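PDB 3WAJ: transmembrane oligosaccharyl transferase from Archaeoglobus fulgidus, which belongs to the STT3/AglB family of membrane proteins, pairing a GT-C-type bundle of transmembrane helices with globular domains and holding a zinc ion in this structure. Local coordinates for residues R53-T58 with F85-G90; L122-L127 with W169-L174; I164-W169 with G209-S214; I412-M417 with A432-V437. All coordinates share one frame; numbering follows the deposited sequence.

Contact 1 of 4, residues R53-T58 with F85-G90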
# COMPACT_ATOMS: atom_id res chain seq x y z
N ARG A 53 7.86 7.89 9.11
CA ARG A 53 8.25 7.28 10.37
C ARG A 53 9.76 7.02 10.39
O ARG A 53 10.44 7.32 11.38
CB ARG A 53 7.44 5.98 10.60
CG ARG A 53 7.80 5.16 11.86
CD ARG A 53 9.10 4.30 11.70
NE ARG A 53 9.33 3.50 12.90
CZ ARG A 53 9.77 4.01 14.05
NH1 ARG A 53 10.07 5.30 14.13
NH2 ARG A 53 9.93 3.22 15.10
N LEU A 54 10.27 6.45 9.30
CA LEU A 54 11.69 6.13 9.22
C LEU A 54 12.57 7.39 9.18
O LEU A 54 13.58 7.46 9.87
CB LEU A 54 11.98 5.26 8.00
CG LEU A 54 11.40 3.85 7.99
CD1 LEU A 54 11.82 3.11 6.68
CD2 LEU A 54 11.85 3.09 9.23
N ILE A 55 12.18 8.38 8.38
CA ILE A 55 12.99 9.59 8.21
C ILE A 55 13.12 10.37 9.54
O ILE A 55 14.19 10.82 9.91
CB ILE A 55 12.44 10.46 7.06
CG1 ILE A 55 12.76 9.80 5.72
CG2 ILE A 55 13.03 11.88 7.10
CD1 ILE A 55 11.99 10.37 4.53
N GLU A 56 12.01 10.50 10.26
CA GLU A 56 11.98 11.10 11.58
C GLU A 56 12.95 10.40 12.54
O GLU A 56 13.72 11.03 13.26
CB GLU A 56 10.55 10.98 12.13
CG GLU A 56 10.16 11.96 13.23
CD GLU A 56 8.65 12.16 13.31
OE1 GLU A 56 7.92 11.51 12.54
OE2 GLU A 56 8.18 12.96 14.14
N ASN A 57 12.90 9.07 12.54
CA ASN A 57 13.79 8.29 13.39
C ASN A 57 15.25 8.41 12.94
O ASN A 57 16.17 8.49 13.76
CB ASN A 57 13.35 6.82 13.39
CG ASN A 57 14.23 5.96 14.24
OD1 ASN A 57 15.39 5.73 13.90
ND2 ASN A 57 13.70 5.47 15.36
N THR A 58 15.46 8.43 11.63
CA THR A 58 16.80 8.56 11.08
C THR A 58 17.38 9.94 11.36
O THR A 58 18.56 10.07 11.68
CB THR A 58 16.79 8.31 9.58
OG1 THR A 58 16.21 7.02 9.32
CG2 THR A 58 18.22 8.36 9.03
N PHE A 85 18.15 4.94 0.17
CA PHE A 85 18.16 6.13 -0.68
C PHE A 85 17.14 7.19 -0.24
O PHE A 85 17.49 8.35 0.01
CB PHE A 85 17.94 5.83 -2.17
CG PHE A 85 17.75 7.09 -2.99
CD1 PHE A 85 16.49 7.47 -3.42
CD2 PHE A 85 18.83 7.92 -3.26
CE1 PHE A 85 16.30 8.66 -4.13
CE2 PHE A 85 18.66 9.11 -3.99
CZ PHE A 85 17.39 9.48 -4.43
N LEU A 86 15.88 6.80 -0.15
CA LEU A 86 14.81 7.75 0.16
C LEU A 86 14.85 8.11 1.63
O LEU A 86 14.58 9.25 1.99
CB LEU A 86 13.44 7.19 -0.20
CG LEU A 86 12.38 8.10 -0.84
CD1 LEU A 86 10.95 7.61 -0.50
CD2 LEU A 86 12.56 9.57 -0.49
N VAL A 87 15.18 7.15 2.50
CA VAL A 87 15.30 7.48 3.91
C VAL A 87 16.34 8.59 4.09
O VAL A 87 16.05 9.61 4.69
CB VAL A 87 15.62 6.27 4.82
CG1 VAL A 87 15.72 6.73 6.28
CG2 VAL A 87 14.53 5.21 4.71
N TYR A 88 17.54 8.43 3.53
CA TYR A 88 18.55 9.46 3.65
C TYR A 88 18.18 10.72 2.89
O TYR A 88 18.27 11.80 3.47
CB TYR A 88 19.96 8.94 3.32
CG TYR A 88 20.51 8.06 4.41
CD1 TYR A 88 21.03 8.61 5.58
CD2 TYR A 88 20.45 6.68 4.32
CE1 TYR A 88 21.51 7.80 6.60
CE2 TYR A 88 20.93 5.86 5.32
CZ TYR A 88 21.46 6.43 6.47
OH TYR A 88 21.94 5.61 7.47
N LEU A 89 17.75 10.61 1.63
CA LEU A 89 17.28 11.80 0.90
C LEU A 89 16.33 12.65 1.74
O LEU A 89 16.50 13.87 1.86
CB LEU A 89 16.62 11.43 -0.44
CG LEU A 89 16.11 12.64 -1.26
CD1 LEU A 89 17.23 13.67 -1.48
CD2 LEU A 89 15.55 12.20 -2.61
N GLY A 90 15.34 11.99 2.37
CA GLY A 90 14.38 12.68 3.21
C GLY A 90 14.92 13.21 4.54
O GLY A 90 14.51 14.28 5.02

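Contact 2 of 4, residues L122-L127 with W169-L174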
# COMPACT_ATOMS: atom_id res chain seq x y z
N LEU A 122 15.66 14.45 -17.04
CA LEU A 122 17.09 14.22 -17.26
C LEU A 122 17.47 12.78 -17.69
O LEU A 122 18.05 12.60 -18.77
CB LEU A 122 17.93 14.72 -16.06
CG LEU A 122 17.55 16.11 -15.54
CD1 LEU A 122 18.53 16.60 -14.47
CD2 LEU A 122 17.45 17.11 -16.67
N PRO A 123 17.12 11.75 -16.89
CA PRO A 123 17.50 10.40 -17.32
C PRO A 123 16.82 9.98 -18.62
O PRO A 123 17.43 9.22 -19.39
CB PRO A 123 17.01 9.49 -16.19
CG PRO A 123 16.66 10.41 -15.07
CD PRO A 123 16.32 11.73 -15.66
N VAL A 124 15.59 10.43 -18.86
CA VAL A 124 14.89 10.04 -20.09
C VAL A 124 15.56 10.66 -21.31
O VAL A 124 15.99 9.93 -22.20
CB VAL A 124 13.39 10.37 -20.06
CG1 VAL A 124 12.78 10.11 -21.43
CG2 VAL A 124 12.69 9.53 -19.01
N TYR A 125 15.65 11.99 -21.33
CA TYR A 125 16.40 12.68 -22.37
C TYR A 125 17.72 11.97 -22.60
O TYR A 125 18.00 11.55 -23.71
CB TYR A 125 16.67 14.15 -21.99
CG TYR A 125 17.60 14.82 -22.98
CD1 TYR A 125 17.11 15.44 -24.12
CD2 TYR A 125 18.98 14.81 -22.78
CE1 TYR A 125 17.97 16.04 -25.04
CE2 TYR A 125 19.85 15.40 -23.69
CZ TYR A 125 19.33 16.01 -24.82
OH TYR A 125 20.19 16.60 -25.73
N LEU A 126 18.51 11.83 -21.53
CA LEU A 126 19.81 11.15 -21.61
C LEU A 126 19.70 9.80 -22.28
O LEU A 126 20.47 9.51 -23.19
CB LEU A 126 20.45 10.99 -20.23
CG LEU A 126 21.82 10.33 -20.28
CD1 LEU A 126 22.74 11.12 -21.19
CD2 LEU A 126 22.44 10.18 -18.89
N LEU A 127 18.75 8.98 -21.84
CA LEU A 127 18.58 7.64 -22.42
C LEU A 127 18.15 7.64 -23.89
O LEU A 127 18.75 6.93 -24.70
CB LEU A 127 17.60 6.78 -21.60
CG LEU A 127 17.23 5.45 -22.25
CD1 LEU A 127 18.42 4.50 -22.32
CD2 LEU A 127 16.08 4.80 -21.50
N TRP A 169 16.12 5.89 -11.21
CA TRP A 169 17.45 5.30 -11.24
C TRP A 169 17.60 4.18 -12.28
O TRP A 169 18.70 3.95 -12.79
CB TRP A 169 17.91 4.86 -9.84
CG TRP A 169 18.05 6.03 -8.88
CD1 TRP A 169 17.32 6.26 -7.74
CD2 TRP A 169 18.96 7.14 -9.00
NE1 TRP A 169 17.72 7.44 -7.15
CE2 TRP A 169 18.72 8.00 -7.90
CE3 TRP A 169 19.95 7.49 -9.92
CZ2 TRP A 169 19.45 9.19 -7.70
CZ3 TRP A 169 20.66 8.67 -9.73
CH2 TRP A 169 20.41 9.50 -8.63
N GLN A 170 16.51 3.49 -12.61
CA GLN A 170 16.61 2.43 -13.61
C GLN A 170 16.93 3.01 -14.98
O GLN A 170 17.88 2.59 -15.65
CB GLN A 170 15.32 1.60 -13.71
CG GLN A 170 15.48 0.39 -14.63
CD GLN A 170 14.15 -0.16 -15.11
OE1 GLN A 170 13.74 -1.27 -14.73
NE2 GLN A 170 13.45 0.61 -15.93
N VAL A 171 16.12 3.99 -15.39
CA VAL A 171 16.34 4.73 -16.63
C VAL A 171 17.72 5.40 -16.63
O VAL A 171 18.45 5.32 -17.61
CB VAL A 171 15.23 5.76 -16.87
CG1 VAL A 171 15.45 6.51 -18.18
CG2 VAL A 171 13.88 5.07 -16.87
N SER A 172 18.05 6.05 -15.52
CA SER A 172 19.37 6.66 -15.34
C SER A 172 20.46 5.64 -15.56
O SER A 172 21.45 5.94 -16.22
CB SER A 172 19.53 7.24 -13.92
OG SER A 172 18.75 8.41 -13.77
N ALA A 173 20.29 4.44 -15.00
CA ALA A 173 21.31 3.41 -15.11
C ALA A 173 21.51 3.00 -16.57
O ALA A 173 22.64 2.84 -17.02
CB ALA A 173 20.97 2.21 -14.24
N LEU A 174 20.41 2.85 -17.31
CA LEU A 174 20.49 2.50 -18.72
C LEU A 174 21.20 3.60 -19.53
O LEU A 174 22.21 3.34 -20.21
CB LEU A 174 19.10 2.26 -19.29
CG LEU A 174 18.25 1.15 -18.68
CD1 LEU A 174 16.86 1.18 -19.29
CD2 LEU A 174 18.89 -0.22 -18.88

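Contact 3 of 4, residues I164-W169 with G209-S214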
# COMPACT_ATOMS: atom_id res chain seq x y z
N ILE A 164 8.82 6.19 -7.71
CA ILE A 164 9.35 7.15 -8.68
C ILE A 164 10.85 6.95 -8.81
O ILE A 164 11.39 7.05 -9.91
CB ILE A 164 8.99 8.64 -8.35
CG1 ILE A 164 9.60 9.58 -9.40
CG2 ILE A 164 9.46 9.03 -6.96
CD1 ILE A 164 9.01 9.41 -10.79
N TRP A 165 11.51 6.60 -7.72
CA TRP A 165 12.97 6.47 -7.73
C TRP A 165 13.46 5.17 -8.35
O TRP A 165 14.59 5.11 -8.86
CB TRP A 165 13.54 6.68 -6.33
CG TRP A 165 13.19 8.04 -5.81
CD1 TRP A 165 12.27 8.35 -4.84
CD2 TRP A 165 13.74 9.29 -6.25
NE1 TRP A 165 12.23 9.71 -4.64
CE2 TRP A 165 13.12 10.31 -5.49
CE3 TRP A 165 14.70 9.64 -7.20
CZ2 TRP A 165 13.43 11.67 -5.66
CZ3 TRP A 165 15.01 10.99 -7.37
CH2 TRP A 165 14.38 11.98 -6.61
N GLU A 166 12.64 4.14 -8.29
CA GLU A 166 12.91 2.94 -9.06
C GLU A 166 12.98 3.34 -10.52
O GLU A 166 13.93 3.03 -11.22
CB GLU A 166 11.79 1.91 -8.88
CG GLU A 166 11.74 1.24 -7.55
CD GLU A 166 10.56 0.31 -7.45
OE1 GLU A 166 9.65 0.59 -6.64
OE2 GLU A 166 10.53 -0.68 -8.21
N ALA A 167 11.95 4.06 -10.99
CA ALA A 167 11.93 4.47 -12.39
C ALA A 167 13.11 5.39 -12.72
O ALA A 167 13.82 5.17 -13.70
CB ALA A 167 10.62 5.14 -12.74
N PHE A 168 13.34 6.39 -11.88
CA PHE A 168 14.38 7.37 -12.12
C PHE A 168 15.77 6.71 -12.19
O PHE A 168 16.52 6.95 -13.13
CB PHE A 168 14.34 8.46 -11.04
CG PHE A 168 15.29 9.61 -11.28
CD1 PHE A 168 14.82 10.82 -11.74
CD2 PHE A 168 16.65 9.48 -11.01
CE1 PHE A 168 15.68 11.89 -11.94
CE2 PHE A 168 17.52 10.53 -11.22
CZ PHE A 168 17.03 11.74 -11.68
N TRP A 169 16.12 5.89 -11.21
CA TRP A 169 17.45 5.30 -11.24
C TRP A 169 17.60 4.18 -12.28
O TRP A 169 18.70 3.95 -12.79
CB TRP A 169 17.91 4.86 -9.84
CG TRP A 169 18.05 6.03 -8.88
CD1 TRP A 169 17.32 6.26 -7.74
CD2 TRP A 169 18.96 7.14 -9.00
NE1 TRP A 169 17.72 7.44 -7.15
CE2 TRP A 169 18.72 8.00 -7.90
CE3 TRP A 169 19.95 7.49 -9.92
CZ2 TRP A 169 19.45 9.19 -7.70
CZ3 TRP A 169 20.66 8.67 -9.73
CH2 TRP A 169 20.41 9.50 -8.63
N GLY A 209 23.94 1.38 -8.18
CA GLY A 209 24.00 1.44 -6.74
C GLY A 209 22.80 2.15 -6.14
O GLY A 209 22.16 1.63 -5.21
N LEU A 210 22.47 3.32 -6.68
CA LEU A 210 21.36 4.12 -6.14
C LEU A 210 20.03 3.42 -6.39
O LEU A 210 19.13 3.45 -5.54
CB LEU A 210 21.37 5.54 -6.69
CG LEU A 210 22.56 6.36 -6.19
CD1 LEU A 210 22.52 7.78 -6.71
CD2 LEU A 210 22.61 6.34 -4.68
N TYR A 211 19.93 2.76 -7.54
CA TYR A 211 18.75 1.95 -7.85
C TYR A 211 18.49 0.87 -6.78
O TYR A 211 17.40 0.82 -6.19
CB TYR A 211 18.88 1.35 -9.26
CG TYR A 211 17.68 0.54 -9.71
CD1 TYR A 211 16.39 0.95 -9.43
CD2 TYR A 211 17.85 -0.63 -10.43
CE1 TYR A 211 15.30 0.22 -9.83
CE2 TYR A 211 16.75 -1.38 -10.84
CZ TYR A 211 15.48 -0.95 -10.54
OH TYR A 211 14.39 -1.68 -10.94
N VAL A 212 19.48 0.03 -6.50
CA VAL A 212 19.33 -1.00 -5.45
C VAL A 212 19.11 -0.35 -4.08
O VAL A 212 18.42 -0.90 -3.23
CB VAL A 212 20.55 -1.95 -5.40
CG1 VAL A 212 20.29 -3.14 -4.47
CG2 VAL A 212 20.92 -2.46 -6.80
N LEU A 213 19.70 0.82 -3.86
CA LEU A 213 19.54 1.49 -2.56
C LEU A 213 18.16 2.13 -2.43
O LEU A 213 17.73 2.49 -1.33
CB LEU A 213 20.68 2.49 -2.30
CG LEU A 213 22.09 1.91 -2.11
CD1 LEU A 213 23.10 2.96 -1.62
CD2 LEU A 213 22.05 0.72 -1.16
N SER A 214 17.45 2.27 -3.55
CA SER A 214 16.06 2.77 -3.51
C SER A 214 15.09 1.62 -3.34
O SER A 214 14.02 1.78 -2.77
CB SER A 214 15.71 3.52 -4.80
OG SER A 214 16.54 4.63 -4.99

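Contact 4 of 4, residues I412-M417 with A432-V437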
# COMPACT_ATOMS: atom_id res chain seq x y z
N ILE A 412 15.76 -5.00 -25.62
CA ILE A 412 15.97 -6.01 -24.60
C ILE A 412 15.39 -5.54 -23.27
O ILE A 412 14.75 -6.30 -22.55
CB ILE A 412 17.47 -6.31 -24.42
CG1 ILE A 412 18.04 -6.97 -25.68
CG2 ILE A 412 17.73 -7.20 -23.22
CD1 ILE A 412 19.52 -7.32 -25.56
N TRP A 413 15.63 -4.27 -22.95
CA TRP A 413 15.07 -3.66 -21.75
C TRP A 413 13.54 -3.69 -21.81
O TRP A 413 12.89 -4.08 -20.85
CB TRP A 413 15.58 -2.23 -21.61
CG TRP A 413 14.81 -1.39 -20.61
CD1 TRP A 413 14.68 -1.63 -19.26
CD2 TRP A 413 14.11 -0.17 -20.87
NE1 TRP A 413 13.93 -0.63 -18.69
CE2 TRP A 413 13.57 0.28 -19.65
CE3 TRP A 413 13.89 0.58 -22.03
CZ2 TRP A 413 12.82 1.45 -19.55
CZ3 TRP A 413 13.14 1.75 -21.93
CH2 TRP A 413 12.61 2.17 -20.70
N ALA A 414 12.99 -3.30 -22.96
CA ALA A 414 11.55 -3.25 -23.15
C ALA A 414 10.89 -4.63 -23.04
O ALA A 414 9.89 -4.80 -22.35
CB ALA A 414 11.21 -2.59 -24.48
N ILE A 415 11.46 -5.61 -23.74
CA ILE A 415 10.95 -6.98 -23.71
C ILE A 415 11.06 -7.60 -22.32
O ILE A 415 10.13 -8.26 -21.87
CB ILE A 415 11.68 -7.86 -24.73
CG1 ILE A 415 11.39 -7.36 -26.14
CG2 ILE A 415 11.27 -9.32 -24.57
CD1 ILE A 415 12.30 -7.98 -27.17
N ALA A 416 12.19 -7.40 -21.65
CA ALA A 416 12.37 -7.94 -20.30
C ALA A 416 11.31 -7.36 -19.38
O ALA A 416 10.74 -8.07 -18.55
CB ALA A 416 13.75 -7.62 -19.77
N MET A 417 11.07 -6.06 -19.54
CA MET A 417 10.01 -5.37 -18.81
C MET A 417 8.69 -6.08 -19.06
O MET A 417 7.99 -6.50 -18.13
CB MET A 417 9.93 -3.92 -19.30
CG MET A 417 9.62 -2.88 -18.24
SD MET A 417 11.09 -2.12 -17.49
CE MET A 417 11.79 -3.48 -16.57
N ALA A 432 6.09 3.31 -18.05
CA ALA A 432 6.00 4.74 -18.33
C ALA A 432 7.17 5.24 -19.19
O ALA A 432 6.97 5.77 -20.28
CB ALA A 432 5.91 5.52 -17.04
N ALA A 433 8.39 5.07 -18.69
CA ALA A 433 9.58 5.45 -19.44
C ALA A 433 9.63 4.74 -20.79
O ALA A 433 10.10 5.31 -21.76
CB ALA A 433 10.84 5.17 -18.66
N VAL A 434 9.17 3.49 -20.83
CA VAL A 434 9.17 2.74 -22.09
C VAL A 434 8.24 3.39 -23.10
O VAL A 434 8.64 3.65 -24.23
CB VAL A 434 8.72 1.27 -21.92
CG1 VAL A 434 8.60 0.61 -23.30
CG2 VAL A 434 9.68 0.50 -21.05
N SER A 435 7.01 3.65 -22.68
CA SER A 435 6.02 4.22 -23.60
C SER A 435 6.37 5.64 -24.02
O SER A 435 5.92 6.11 -25.07
CB SER A 435 4.62 4.18 -22.98
OG SER A 435 4.39 5.35 -22.22
N ALA A 436 7.19 6.33 -23.22
CA ALA A 436 7.62 7.69 -23.56
C ALA A 436 8.79 7.76 -24.56
O ALA A 436 8.89 8.71 -25.35
CB ALA A 436 7.97 8.46 -22.29
N VAL A 437 9.69 6.77 -24.50
CA VAL A 437 10.85 6.71 -25.39
C VAL A 437 10.46 6.24 -26.77
O VAL A 437 10.87 6.83 -27.77
CB VAL A 437 11.94 5.79 -24.82
CG1 VAL A 437 13.08 5.62 -25.80
CG2 VAL A 437 12.45 6.32 -23.49

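Contact 1 of 4, residues R53-T58 with F85-G90
I55 and V87 bury the most surface where helix 47-60 meets helix 84-96, two helices of the STT3 N-terminal family region whose segment axes pass 8.8 Å apart, crossing at -57°. Helix 47-60 starts at the zinc ligand D47 and turns R53 toward E558, D69 and Y524; the L86 side chain lies about 9 Å from the zinc ion, placing the contact beside the metal site. It is a worked example of a beta-branched residue using mainly backbone as its partner, the first kind of interaction here. The three outer carbons of I55 spread over the main chain opposite: CG1 lies 3.5 Å from V87 O, CG2, anti to the backbone N, reaches G90 C at 3.4 Å, and CD1 settles 3.6 Å from G90 CA. G90, without a side chain, leaves this methyl room on the helix surface. Apolar branches supply the second kind. V87 turns its two methyls to different neighbours, CG2 to L54 CD1 at 4.0 Å, where the side chains cross at about a right angle, and CG1 to T58. The third kind is polar and stays within helix 47-60. OG1 of T58, anti to the carbonyl carbon (chi1 -56°), hydrogen-bonds to L54 O at 2.7 Å from 47° above the carbonyl plane. That oxygen also accepts from T58 N. OG1 lies 3.1 Å from V87 CG1, a contact and not a hydrogen bond. T58 CG2 approaches CE1 of Y88 obliquely; the Y88 hydroxyl hydrogen-bonds to P63 O. Helix 102-118 packs against the pair, L109 touching I55 and I112 touching L86.

Contact 2 of 4, residues L122-L127 with W169-L174
P123, V124 and L127 meet V171, S172 and L174 in a buried, almost wholly apolar contact between two helices of the membrane domain. Helix 121-131 and helix 163-181 run in the same general direction here, their segment axes 30° apart and 8.3 Å from each other at closest approach. Such close passage rests on small and compact groups: the CA atoms of P123 and S172 are only 4.6 Å apart. V171 is the central side chain. Its CG1, anti to the backbone N (chi1 -179°), enters the surface made by three residues of helix 121-131, approaching P123 CB at 3.9 Å, L127 CD2 at 3.8 Å and, a little farther off, V124 CG2. The same methyl lies 3.6 Å from P123 O, an oxygen already engaged by the N-H of L127 one turn on. L127 divides its branches: while CD2 goes to V171, whose side chain crosses that of L127 at about a right angle, CD1 rests on L174 CB at 3.8 Å. At the other end, the pyrrolidine ring of P123 sits against the hydroxyl of S172, with CG 3.2 Å from OG. The ring carbons make a van der Waals contact here; the hydrogen bond of S172 OG is with F168 O in its own helix. Around the pair, L410 of helix 405-420 touches L127, and A140 and I144 of helix 134-144 touch V124. No hydrogen bond joins the two segments. Their association therefore depends on the fit of methyls and ring carbons, with the one side-chain hydroxyl at the interface hydrogen-bonded inside its own helix.

Contact 3 of 4, residues I164-W169 with G209-S214
L210 and F168 cover opposite faces of the W169 indole. On one face L210 CB stands over the centre of the ring system, and L210 CD1 makes a CH-pi contact with the six-membered ring, 3.6 Å from its centroid and 21° off the normal. On the other, F168 CD2 lies 3.8 Å above the plane; in return W169 CZ3 comes in plane at the edge of the F168 ring, one of whose faces receives W165 CZ3. At the base of the W169 side chain, CB packs on Y211 CB at 3.7 Å. The phenol ring of Y211 is set obliquely to E166 O, which its CE1 approaches at 3.4 Å. S214 brings a hydroxyl close to the indole as well: OG is 3.3 Å from W169 CD1, but its hydrogen bond runs to L210 O at 2.9 Å, from 36° above the carbonyl plane. The segments are nearly antiparallel, at 166°, and no hydrogen bond crosses between them. Polar ends are hydrogen-bonded elsewhere, Y211 OH with Y430 OH and E166 OE2 with Y429 OH. E166 OE1 bonds to H163 ND1, and H163 is a zinc ligand with D47 and D161. The contact is an antiparallel, aromatic helix-helix interface that leads, at the start of helix 163-181, into the second shell of the zinc site.

Contact 4 of 4, residues I412-M417 with A432-V437
Helix 405-420 and helix 429-446, joined through W413 and V434, run roughly antiparallel, their segments inclined at 137° with axes no closer than 10.7 Å. They follow one another in the chain and form a helical hairpin of the membrane part of this STT3-family protein. The wide spacing is bridged by a long flat side chain, and W413 supplies it. Its CG is anti to the backbone N (chi1 166°), and the indole beyond reaches helix 429-446 with its six-membered ring. There V434 CG2 lies over one face in a CH-pi contact, 3.7 Å from the ring centroid and 25° off the normal. The methyl is displaced toward the rim, and the two side chains slide past each other in opposite directions. At the edge of the ring, near its plane, the backbone of A433 takes over, with A433 C 3.9 Å from W413 CH2 and the A433 methyl beside it. V434 is thus the hub of the interface. Its CG1 looks toward A414 CB at 4.3 Å, and CG2 is also approached, more distantly, by M417 CG. No hydrogen bond passes between the segments. On helix 429-446 itself, S435 OG donates to A432 O, and that oxygen accepts from A436 N too. Helix 163-181 lies against both arms of the hairpin: L174 touches W413, and V171 touches A433. The tightest atomic meeting across the hairpin is at the tip of the indole, where W413 CH2 comes within 3.4 Å of V434 CG2.

All four contacts are buried, and none has a hydrogen bond across it; what differs is the apolar chemistry. Contacts 1 and 2 rely on aliphatic branches, close approach being made at a glycine in contact 1 and at a proline-serine pair in contact 2, whereas contacts 3 and 4 lay an aliphatic methyl over a tryptophan. Helix 163-181 is the common element: contacts 2 and 3 use successive turns of it, W169 acting only in contact 3, while the hairpin of contact 4 leans on its L174 and V171. Contact 1 joins contact 3 through F85, whose N makes a probable hydrogen bond with L213 O. Side chains of contacts 1 and 3 come within about 9 and 7 Å of the zinc ion (L86 and E166).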